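Local coordinates for protein folylpolyglutamate synthase/dihydrofolate synthase (Thermotoga maritima, PDB 1O5Z) that probably catalyses the ATP-dependent ligation of L-glutamate to dihydropteroate and to tetrahydrofolylpolyglutamates, the steps that make and then lengthen the glutamate tail of folates, at residues S39-L42 with S43-N47; L421-V424 with G425-E429; G434-N437 with E438-L442. All coordinates share one frame; numbering follows the deposited sequence.

Contact 1. Residues S39-L42 with S43-N47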
ATOM      1  N   SER A  39      -6.324  21.751  -4.542  1.00 42.59           N
ATOM      2  CA  SER A  39      -5.580  22.993  -4.414  1.00 43.14           C
ATOM      3  C   SER A  39      -6.369  24.068  -3.625  1.00 43.47           C
ATOM      4  O   SER A  39      -5.816  24.739  -2.755  1.00 43.79           O
ATOM      5  CB  SER A  39      -5.198  23.517  -5.783  1.00 43.55           C
ATOM      6  OG  SER A  39      -4.406  22.574  -6.458  1.00 44.36           O
ATOM      7  N   MET A  40      -7.658  24.194  -3.905  1.00 42.99           N
ATOM      8  CA  MET A  40      -8.509  25.115  -3.173  1.00 43.66           C
ATOM      9  C   MET A  40      -8.726  24.703  -1.708  1.00 43.40           C
ATOM     10  O   MET A  40      -8.678  25.516  -0.816  1.00 43.84           O
ATOM     11  CB  MET A  40      -9.853  25.206  -3.905  1.00 43.85           C
ATOM     12  CG  MET A  40     -10.827  26.225  -3.379  1.00 45.97           C
ATOM     13  SD  MET A  40     -12.407  26.239  -4.282  1.00 45.12           S
ATOM     14  CE  MET A  40     -11.776  26.095  -5.973  1.00 45.19           C
ATOM     15  N   LEU A  41      -8.999  23.446  -1.441  1.00 43.77           N
ATOM     16  CA  LEU A  41      -9.104  22.988  -0.052  1.00 43.85           C
ATOM     17  C   LEU A  41      -7.844  23.319   0.742  1.00 43.52           C
ATOM     18  O   LEU A  41      -7.912  23.978   1.775  1.00 44.55           O
ATOM     19  CB  LEU A  41      -9.364  21.481  -0.002  1.00 44.08           C
ATOM     20  CG  LEU A  41      -9.461  20.740   1.329  1.00 44.01           C
ATOM     21  CD1 LEU A  41     -10.435  21.440   2.258  1.00 42.89           C
ATOM     22  CD2 LEU A  41      -9.873  19.297   1.107  1.00 43.65           C
ATOM     23  N   LEU A  42      -6.697  22.911   0.226  1.00 42.45           N
ATOM     24  CA  LEU A  42      -5.444  23.188   0.879  1.00 43.08           C
ATOM     25  C   LEU A  42      -5.161  24.691   1.067  1.00 42.99           C
ATOM     26  O   LEU A  42      -4.660  25.114   2.112  1.00 43.08           O
ATOM     27  CB  LEU A  42      -4.304  22.499   0.115  1.00 43.25           C
ATOM     28  CG  LEU A  42      -4.250  20.971   0.257  1.00 43.21           C
ATOM     29  CD1 LEU A  42      -3.226  20.362  -0.688  1.00 43.74           C
ATOM     30  CD2 LEU A  42      -3.873  20.628   1.657  1.00 44.97           C
ATOM     31  N   SER A  43      -5.484  25.491   0.057  1.00 42.49           N
ATOM     32  CA  SER A  43      -5.329  26.916   0.149  1.00 42.31           C
ATOM     33  C   SER A  43      -6.120  27.492   1.312  1.00 43.65           C
ATOM     34  O   SER A  43      -5.638  28.339   2.008  1.00 43.71           O
ATOM     35  CB  SER A  43      -5.848  27.574  -1.107  1.00 41.96           C
ATOM     36  OG  SER A  43      -5.649  28.964  -1.040  1.00 38.40           O
ATOM     37  N   LYS A  44      -7.352  27.046   1.477  1.00 44.78           N
ATOM     38  CA  LYS A  44      -8.212  27.524   2.537  1.00 46.37           C
ATOM     39  C   LYS A  44      -7.704  27.021   3.904  1.00 45.98           C
ATOM     40  O   LYS A  44      -8.002  27.634   4.904  1.00 45.40           O
ATOM     41  CB  LYS A  44      -9.663  27.070   2.279  1.00 46.66           C
ATOM     42  CG  LYS A  44     -10.302  27.727   1.039  1.00 49.07           C
ATOM     43  CD  LYS A  44     -11.809  28.006   1.254  1.00 49.57           C
ATOM     44  CE  LYS A  44     -12.382  29.009   0.277  1.00 52.04           C
ATOM     45  NZ  LYS A  44     -12.397  30.479   0.703  1.00 56.03           N
ATOM     46  N   LEU A  45      -6.923  25.934   3.928  1.00 45.43           N
ATOM     47  CA  LEU A  45      -6.305  25.432   5.146  1.00 45.32           C
ATOM     48  C   LEU A  45      -4.922  26.011   5.405  1.00 45.57           C
ATOM     49  O   LEU A  45      -4.247  25.606   6.340  1.00 46.42           O
ATOM     50  CB  LEU A  45      -6.201  23.891   5.107  1.00 45.58           C
ATOM     51  CG  LEU A  45      -7.551  23.161   5.015  1.00 45.42           C
ATOM     52  CD1 LEU A  45      -7.353  21.683   4.699  1.00 43.76           C
ATOM     53  CD2 LEU A  45      -8.416  23.332   6.262  1.00 46.30           C
ATOM     54  N   GLY A  46      -4.479  26.955   4.586  1.00 45.74           N
ATOM     55  CA  GLY A  46      -3.160  27.585   4.761  1.00 45.37           C
ATOM     56  C   GLY A  46      -2.008  26.879   4.054  1.00 45.79           C
ATOM     57  O   GLY A  46      -0.851  27.104   4.373  1.00 45.84           O
ATOM     58  N   ASN A  47      -2.329  26.042   3.074  1.00 45.89           N
ATOM     59  CA  ASN A  47      -1.328  25.348   2.299  1.00 46.04           C
ATOM     60  C   ASN A  47      -0.378  24.582   3.224  1.00 46.09           C
ATOM     61  O   ASN A  47       0.845  24.770   3.192  1.00 44.51           O
ATOM     62  CB  ASN A  47      -0.573  26.333   1.371  1.00 46.26           C
ATOM     63  CG  ASN A  47      -1.454  26.897   0.261  1.00 45.72           C
ATOM     64  OD1 ASN A  47      -2.158  26.183  -0.395  1.00 48.59           O
ATOM     65  ND2 ASN A  47      -1.412  28.175   0.075  1.00 40.63           N
TER
HETATM   66  O   HOH W   1      -3.136  25.478  -2.781  1.00 36.07           O
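Ser43 N and Lys44 N reach back four residues to Ser39 O and Met40 O, at 2.9 Å from Ser43 N to Ser39 O and 3.1 Å from Lys44 N to Met40 O, which is alpha-helical spacing; Leu45 N repeats it with Leu41 O on a more bent bond. On the inner flank, Leu41 and Leu45 lie side by side and point the same way, with Leu41 CD1 3.9 Å from Leu45 CD1. Leu41 sets CG anti to its own N (chi1 178°), while Leu45 carries CG beside its N, and the CD1 methyls meet although the first torsions differ. Both leucines also press on Ile118 of helix 105-122, and Leu42 packs against Ala138 and Phe141 of helix 132-146. The geometry then changes at Leu42 O, which accepts a 2.7 Å bond from Asn47 N, five residues on, and a weak one from Leu45 N. Gly46 N meanwhile bonds to Ser43 O at 3.1 Å. The bonds Asn47 N to Leu42 O and Gly46 N to Ser43 O, with Gly46 at a phi of 89°, define a Schellman motif closing helix 36-44. At such backbone angles a side chain would collide with the preceding carbonyl oxygen, so glycine fits here. Asn47 N approaches Leu42 O from above the carbonyl plane, 38° out of it. On the outer flank, Lys44 is bent at its second and fourth torsions; its aliphatic CG rests 3.3 Å from Met40 O, and its ammonium forms a long, weak ion pair with Glu121. A water bridges Ser39 and Asn47, donating to Ser39 O at 2.8 Å and to Asn47 OD1 at 2.7 Å. Ser39 O is thus gripped by both this water and Ser43 N, while Asn47 OD1 also receives a bond from His49 NE2.

Contact 2. Residues L421-V424 with G425-E429. With SO4 (sulfate ion), chain D.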
ATOM      1  N   LEU A 421      -9.485  -8.422  -0.003  1.00 45.80           N
ATOM      2  CA  LEU A 421      -8.853  -7.478   0.917  1.00 46.10           C
ATOM      3  C   LEU A 421      -9.638  -7.254   2.200  1.00 46.21           C
ATOM      4  O   LEU A 421      -9.056  -7.152   3.262  1.00 45.55           O
ATOM      5  CB  LEU A 421      -8.682  -6.154   0.206  1.00 46.37           C
ATOM      6  CG  LEU A 421      -7.576  -6.190  -0.865  1.00 47.60           C
ATOM      7  CD1 LEU A 421      -7.551  -4.936  -1.676  1.00 47.78           C
ATOM      8  CD2 LEU A 421      -6.224  -6.353  -0.187  1.00 49.96           C
ATOM      9  N   PHE A 422     -10.965  -7.146   2.085  1.00 47.23           N
ATOM     10  CA  PHE A 422     -11.875  -7.155   3.250  1.00 47.30           C
ATOM     11  C   PHE A 422     -11.595  -8.365   4.128  1.00 46.41           C
ATOM     12  O   PHE A 422     -11.377  -8.224   5.306  1.00 45.99           O
ATOM     13  CB  PHE A 422     -13.321  -7.235   2.810  1.00 48.76           C
ATOM     14  CG  PHE A 422     -13.938  -5.936   2.543  1.00 51.10           C
ATOM     15  CD1 PHE A 422     -14.450  -5.626   1.273  1.00 55.55           C
ATOM     16  CD2 PHE A 422     -14.050  -4.996   3.546  1.00 55.21           C
ATOM     17  CE1 PHE A 422     -15.065  -4.367   0.997  1.00 54.75           C
ATOM     18  CE2 PHE A 422     -14.657  -3.716   3.287  1.00 56.51           C
ATOM     19  CZ  PHE A 422     -15.179  -3.413   2.007  1.00 55.15           C
ATOM     20  N   LEU A 423     -11.619  -9.550   3.535  1.00 45.53           N
ATOM     21  CA  LEU A 423     -11.312 -10.766   4.271  1.00 46.22           C
ATOM     22  C   LEU A 423      -9.935 -10.685   4.950  1.00 46.47           C
ATOM     23  O   LEU A 423      -9.789 -10.935   6.158  1.00 47.77           O
ATOM     24  CB  LEU A 423     -11.347 -11.976   3.347  1.00 45.93           C
ATOM     25  CG  LEU A 423     -10.930 -13.280   4.025  1.00 47.01           C
ATOM     26  CD1 LEU A 423     -11.979 -13.673   5.110  1.00 49.16           C
ATOM     27  CD2 LEU A 423     -10.748 -14.350   3.020  1.00 47.41           C
ATOM     28  N   VAL A 424      -8.907 -10.361   4.187  1.00 45.64           N
ATOM     29  CA  VAL A 424      -7.581 -10.304   4.783  1.00 45.71           C
ATOM     30  C   VAL A 424      -7.462  -9.246   5.911  1.00 44.81           C
ATOM     31  O   VAL A 424      -6.883  -9.508   6.942  1.00 44.93           O
ATOM     32  CB  VAL A 424      -6.525 -10.120   3.723  1.00 45.68           C
ATOM     33  CG1 VAL A 424      -5.184  -9.923   4.366  1.00 46.65           C
ATOM     34  CG2 VAL A 424      -6.503 -11.367   2.803  1.00 46.52           C
ATOM     35  N   GLY A 425      -8.010  -8.064   5.727  1.00 44.16           N
ATOM     36  CA  GLY A 425      -7.884  -7.040   6.721  1.00 43.35           C
ATOM     37  C   GLY A 425      -8.611  -7.429   7.973  1.00 43.94           C
ATOM     38  O   GLY A 425      -8.172  -7.105   9.065  1.00 43.66           O
ATOM     39  N   TYR A 426      -9.727  -8.125   7.821  1.00 44.38           N
ATOM     40  CA  TYR A 426     -10.540  -8.562   8.944  1.00 45.00           C
ATOM     41  C   TYR A 426      -9.864  -9.612   9.789  1.00 44.48           C
ATOM     42  O   TYR A 426      -9.804  -9.527  10.997  1.00 45.09           O
ATOM     43  CB  TYR A 426     -11.825  -9.124   8.375  1.00 45.37           C
ATOM     44  CG  TYR A 426     -12.874  -9.578   9.383  1.00 45.07           C
ATOM     45  CD1 TYR A 426     -13.768  -8.678   9.977  1.00 42.95           C
ATOM     46  CD2 TYR A 426     -12.999 -10.929   9.693  1.00 45.30           C
ATOM     47  CE1 TYR A 426     -14.719  -9.139  10.842  1.00 41.40           C
ATOM     48  CE2 TYR A 426     -13.922 -11.371  10.564  1.00 43.20           C
ATOM     49  CZ  TYR A 426     -14.780 -10.492  11.128  1.00 43.14           C
ATOM     50  OH  TYR A 426     -15.701 -11.035  11.976  1.00 43.12           O
ATOM     51  N   VAL A 427      -9.353 -10.614   9.129  1.00 45.38           N
ATOM     52  CA  VAL A 427      -8.582 -11.676   9.787  1.00 45.96           C
ATOM     53  C   VAL A 427      -7.262 -11.193  10.401  1.00 45.08           C
ATOM     54  O   VAL A 427      -6.881 -11.599  11.473  1.00 45.67           O
ATOM     55  CB  VAL A 427      -8.314 -12.793   8.769  1.00 46.29           C
ATOM     56  CG1 VAL A 427      -7.278 -13.795   9.297  1.00 48.85           C
ATOM     57  CG2 VAL A 427      -9.646 -13.478   8.416  1.00 46.95           C
ATOM     58  N   ARG A 428      -6.543 -10.335   9.699  1.00 44.92           N
ATOM     59  CA  ARG A 428      -5.346  -9.747  10.225  1.00 43.63           C
ATOM     60  C   ARG A 428      -5.669  -9.002  11.468  1.00 43.96           C
ATOM     61  O   ARG A 428      -4.908  -9.025  12.428  1.00 44.13           O
ATOM     62  CB  ARG A 428      -4.754  -8.785   9.219  1.00 44.34           C
ATOM     63  CG  ARG A 428      -3.337  -8.417   9.532  1.00 43.53           C
ATOM     64  CD  ARG A 428      -2.814  -7.251   8.766  1.00 43.81           C
ATOM     65  NE  ARG A 428      -1.379  -7.187   8.994  1.00 41.89           N
ATOM     66  CZ  ARG A 428      -0.857  -6.645  10.055  1.00 43.31           C
ATOM     67  NH1 ARG A 428      -1.634  -6.041  10.917  1.00 40.72           N
ATOM     68  NH2 ARG A 428       0.455  -6.630  10.231  1.00 45.17           N
ATOM     69  N   GLU A 429      -6.778  -8.283  11.468  1.00 43.97           N
ATOM     70  CA  GLU A 429      -7.057  -7.499  12.645  1.00 45.08           C
ATOM     71  C   GLU A 429      -7.261  -8.430  13.850  1.00 44.46           C
ATOM     72  O   GLU A 429      -6.800  -8.161  14.946  1.00 45.01           O
ATOM     73  CB  GLU A 429      -8.264  -6.587  12.484  1.00 45.01           C
ATOM     74  CG  GLU A 429      -8.283  -5.540  13.599  1.00 45.88           C
ATOM     75  CD  GLU A 429      -9.435  -4.591  13.540  1.00 47.55           C
ATOM     76  OE1 GLU A 429     -10.128  -4.635  12.543  1.00 53.08           O
ATOM     77  OE2 GLU A 429      -9.660  -3.813  14.519  1.00 51.47           O
TER
HETATM   78  S   SO4 D 503     -12.287  -7.158  -1.946  1.00 51.68           S
HETATM   79  O1  SO4 D 503     -13.040  -8.393  -1.886  1.00 53.15           O
HETATM   80  O2  SO4 D 503     -12.956  -6.183  -2.791  1.00 55.15           O
HETATM   81  O3  SO4 D 503     -12.207  -6.566  -0.626  1.00 53.04           O
HETATM   82  O4  SO4 D 503     -10.951  -7.487  -2.449  1.00 53.29           O
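Leu423 and Val427, one turn apart on helix 421-433 of the Mur-ligase-type glutamate ligase domain, run side by side on the tightly packed flank. Leu423 CD1 comes 4.1 Å from Val427 CG2, and the same methyl, Val427 CG2, lies 3.4 Å from Leu423 O. The backbone beneath is regular: Val427 N meets Leu423 O at 3.0 Å with a nearly straight N-H (175°). Pro404 and Ile408 of helix 404-409 cover this side, and Val424 packs on Leu320 of strand 316-320. Tyr426, one turn on from Phe422, meets Trp440 edge-to-face, and Arg428, one turn on from Val424, forms a salt bridge with Glu309. The amino-terminal end is looser, with Leu421 exposed. A sulfate, probably from the crystallisation liquor, sits there, where the helix dipole would favour an anion. Phe422 holds CG beside its backbone N (chi1 -88°), bringing its ring obliquely to the sulfate, with CD1 3.1 Å from O3; the ring also packs on Arg380 and Trp440. An alanine at Phe422 would probably uncover that flank of the sulfate and open a gap beside Arg380 and Trp440. Ser420 OG also bonds to the ion, whose O3 and O4 accept Phe422 N and Leu421 N, each at 3.0 Å.

Contact 3. Residues G434-N437 with E438-L442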
ATOM      1  N   GLY A 434      -6.944  -9.550  18.434  1.00 41.94           N
ATOM      2  CA  GLY A 434      -7.903 -10.316  19.199  1.00 42.59           C
ATOM      3  C   GLY A 434      -9.279  -9.692  19.266  1.00 42.78           C
ATOM      4  O   GLY A 434     -10.152 -10.174  20.034  1.00 43.55           O
ATOM      5  N   LYS A 435      -9.472  -8.645  18.452  1.00 43.15           N
ATOM      6  CA  LYS A 435     -10.757  -8.029  18.252  1.00 43.39           C
ATOM      7  C   LYS A 435     -10.911  -7.394  16.881  1.00 42.47           C
ATOM      8  O   LYS A 435     -10.018  -7.398  16.067  1.00 43.31           O
ATOM      9  CB  LYS A 435     -11.055  -7.047  19.371  1.00 43.75           C
ATOM     10  CG  LYS A 435     -10.196  -5.846  19.323  1.00 47.65           C
ATOM     11  CD  LYS A 435     -10.144  -5.126  20.646  1.00 49.53           C
ATOM     12  CE  LYS A 435      -8.889  -4.236  20.704  1.00 51.93           C
ATOM     13  NZ  LYS A 435      -8.739  -3.536  22.036  1.00 52.24           N
ATOM     14  N   ILE A 436     -12.139  -6.970  16.629  1.00 42.75           N
ATOM     15  CA  ILE A 436     -12.594  -6.417  15.387  1.00 42.67           C
ATOM     16  C   ILE A 436     -13.125  -5.039  15.711  1.00 42.92           C
ATOM     17  O   ILE A 436     -14.051  -4.882  16.481  1.00 42.25           O
ATOM     18  CB  ILE A 436     -13.725  -7.271  14.789  1.00 43.20           C
ATOM     19  CG1 ILE A 436     -13.255  -8.692  14.383  1.00 41.09           C
ATOM     20  CG2 ILE A 436     -14.407  -6.519  13.630  1.00 43.82           C
ATOM     21  CD1 ILE A 436     -12.120  -8.767  13.385  1.00 44.44           C
ATOM     22  N   ASN A 437     -12.502  -4.032  15.134  1.00 43.90           N
ATOM     23  CA  ASN A 437     -12.906  -2.681  15.400  1.00 43.73           C
ATOM     24  C   ASN A 437     -14.278  -2.383  14.749  1.00 43.23           C
ATOM     25  O   ASN A 437     -14.763  -3.101  13.863  1.00 41.76           O
ATOM     26  CB  ASN A 437     -11.773  -1.697  15.034  1.00 44.27           C
ATOM     27  CG  ASN A 437     -11.766  -1.270  13.565  1.00 47.49           C
ATOM     28  OD1 ASN A 437     -12.542  -0.390  13.216  1.00 53.81           O
ATOM     29  ND2 ASN A 437     -10.796  -1.748  12.749  1.00 44.60           N
ATOM     30  N   GLU A 438     -14.913  -1.342  15.240  1.00 43.42           N
ATOM     31  CA  GLU A 438     -16.260  -0.986  14.825  1.00 44.89           C
ATOM     32  C   GLU A 438     -16.356  -0.407  13.415  1.00 44.94           C
ATOM     33  O   GLU A 438     -17.462  -0.213  12.908  1.00 44.90           O
ATOM     34  CB  GLU A 438     -16.815   0.060  15.787  1.00 44.17           C
ATOM     35  CG  GLU A 438     -18.006  -0.388  16.579  1.00 47.38           C
ATOM     36  CD  GLU A 438     -18.335   0.601  17.667  1.00 48.39           C
ATOM     37  OE1 GLU A 438     -17.452   0.797  18.539  1.00 53.73           O
ATOM     38  OE2 GLU A 438     -19.445   1.197  17.634  1.00 55.21           O
ATOM     39  N   GLU A 439     -15.226  -0.029  12.831  1.00 45.55           N
ATOM     40  CA  GLU A 439     -15.162   0.420  11.426  1.00 46.19           C
ATOM     41  C   GLU A 439     -15.720  -0.649  10.486  1.00 48.03           C
ATOM     42  O   GLU A 439     -16.347  -0.326   9.459  1.00 47.69           O
ATOM     43  CB  GLU A 439     -13.723   0.727  10.992  1.00 45.51           C
ATOM     44  CG  GLU A 439     -13.077   1.933  11.650  1.00 44.81           C
ATOM     45  CD  GLU A 439     -11.653   2.209  11.125  1.00 44.52           C
ATOM     46  OE1 GLU A 439     -10.787   2.634  11.937  1.00 41.64           O
ATOM     47  OE2 GLU A 439     -11.415   2.045   9.907  1.00 36.81           O
ATOM     48  N   TRP A 440     -15.495  -1.914  10.842  1.00 50.13           N
ATOM     49  CA  TRP A 440     -16.109  -3.016  10.128  1.00 52.35           C
ATOM     50  C   TRP A 440     -17.638  -2.974  10.140  1.00 53.81           C
ATOM     51  O   TRP A 440     -18.255  -3.476   9.206  1.00 55.12           O
ATOM     52  CB  TRP A 440     -15.604  -4.326  10.655  1.00 51.89           C
ATOM     53  CG  TRP A 440     -14.186  -4.460  10.396  1.00 51.37           C
ATOM     54  CD1 TRP A 440     -13.186  -4.108  11.231  1.00 51.83           C
ATOM     55  CD2 TRP A 440     -13.574  -4.925   9.197  1.00 50.64           C
ATOM     56  NE1 TRP A 440     -11.971  -4.337  10.641  1.00 51.93           N
ATOM     57  CE2 TRP A 440     -12.170  -4.837   9.387  1.00 51.12           C
ATOM     58  CE3 TRP A 440     -14.056  -5.412   7.978  1.00 51.31           C
ATOM     59  CZ2 TRP A 440     -11.241  -5.205   8.413  1.00 49.78           C
ATOM     60  CZ3 TRP A 440     -13.120  -5.792   6.994  1.00 52.41           C
ATOM     61  CH2 TRP A 440     -11.723  -5.680   7.229  1.00 51.85           C
ATOM     62  N   LYS A 441     -18.255  -2.352  11.142  1.00 54.92           N
ATOM     63  CA  LYS A 441     -19.720  -2.190  11.148  1.00 56.23           C
ATOM     64  C   LYS A 441     -20.231  -1.011  10.276  1.00 57.19           C
ATOM     65  O   LYS A 441     -21.385  -1.001   9.866  1.00 57.80           O
ATOM     66  CB  LYS A 441     -20.245  -2.039  12.585  1.00 56.48           C
ATOM     67  CG  LYS A 441     -20.088  -3.276  13.468  1.00 58.92           C
ATOM     68  CD  LYS A 441     -21.236  -4.298  13.251  1.00 62.72           C
ATOM     69  CE  LYS A 441     -21.912  -4.740  14.577  1.00 64.48           C
ATOM     70  NZ  LYS A 441     -23.429  -4.693  14.517  1.00 65.03           N
ATOM     71  N   LEU A 442     -19.374  -0.016  10.023  1.00 58.34           N
ATOM     72  CA  LEU A 442     -19.699   1.165   9.181  1.00 58.36           C
ATOM     73  C   LEU A 442     -20.122   0.788   7.756  1.00 58.97           C
ATOM     74  O   LEU A 442     -19.645  -0.216   7.220  1.00 59.38           O
ATOM     75  CB  LEU A 442     -18.490   2.116   9.069  1.00 58.50           C
ATOM     76  CG  LEU A 442     -18.160   2.993  10.269  1.00 57.43           C
ATOM     77  CD1 LEU A 442     -16.748   3.516  10.159  1.00 58.18           C
ATOM     78  CD2 LEU A 442     -19.125   4.126  10.364  1.00 57.74           C
ATOM     79  OXT LEU A 442     -20.918   1.497   7.119  1.00 58.90           O
TER
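Trp440 N makes the one backbone hydrogen bond between 434-437 and 438-442, a weak one of 3.3 Å to Asn437 O, spanning three residues as in a 3-10 turn. A second polar link, from Glu439 N to Asn437 OD1, would close an Asx turn, but OD1 crowds its neighbours in the model and the bond is doubtful. The indole supplies the other contacts. Asn437 O faces the ring edge within its plane, 3.2 Å from Trp440 CD1. Ile436 crosses the indole at about a right angle, and its CG2 branch lies 3.6 Å from Trp440 CD1, in an oblique approach. With CG1 beside the backbone N (chi1 -65°), CG2 stands anti to that N and is the branch turned to the indole. The Asn437 amide is turned 55° from the ring plane, with ND2 3.5 Å from Trp440 NE1; ND2 bonds to Ser90 O, and NE1 bonds to Glu429 OE1. The Glu439 carboxylate is bonded to Thr91 OG1, Tyr15 OH and Phe92 N. The whole is a 3-10 turn in the carboxyl-terminal tail, folded back so that its tryptophan and isoleucine lie on the preceding helix 421-433.

How the contacts relate
Contact 1 comes first along the chain and stands apart: its centre lies 35 Å from that of contact 2 and 33 Å from that of contact 3, with nearest atoms about 23 and 19 Å away. It closes helix 36-44, just before strand 53-58 enters the eight-stranded sheet. Contacts 2 and 3 follow in series, their centres 11 Å apart, and they touch. Helix 421-433, which leaves strand 414-418 of the six-stranded sheet, carries contact 2, and the tail of contact 3 doubles back over it, bringing Trp440 CH2 to 3.2 Å from Phe422 O. Through Ser90, hydrogen-bonded to Gly425 O and Asn437 ND2, this carboxyl-terminal pair also meets the amino-terminal half of the chain.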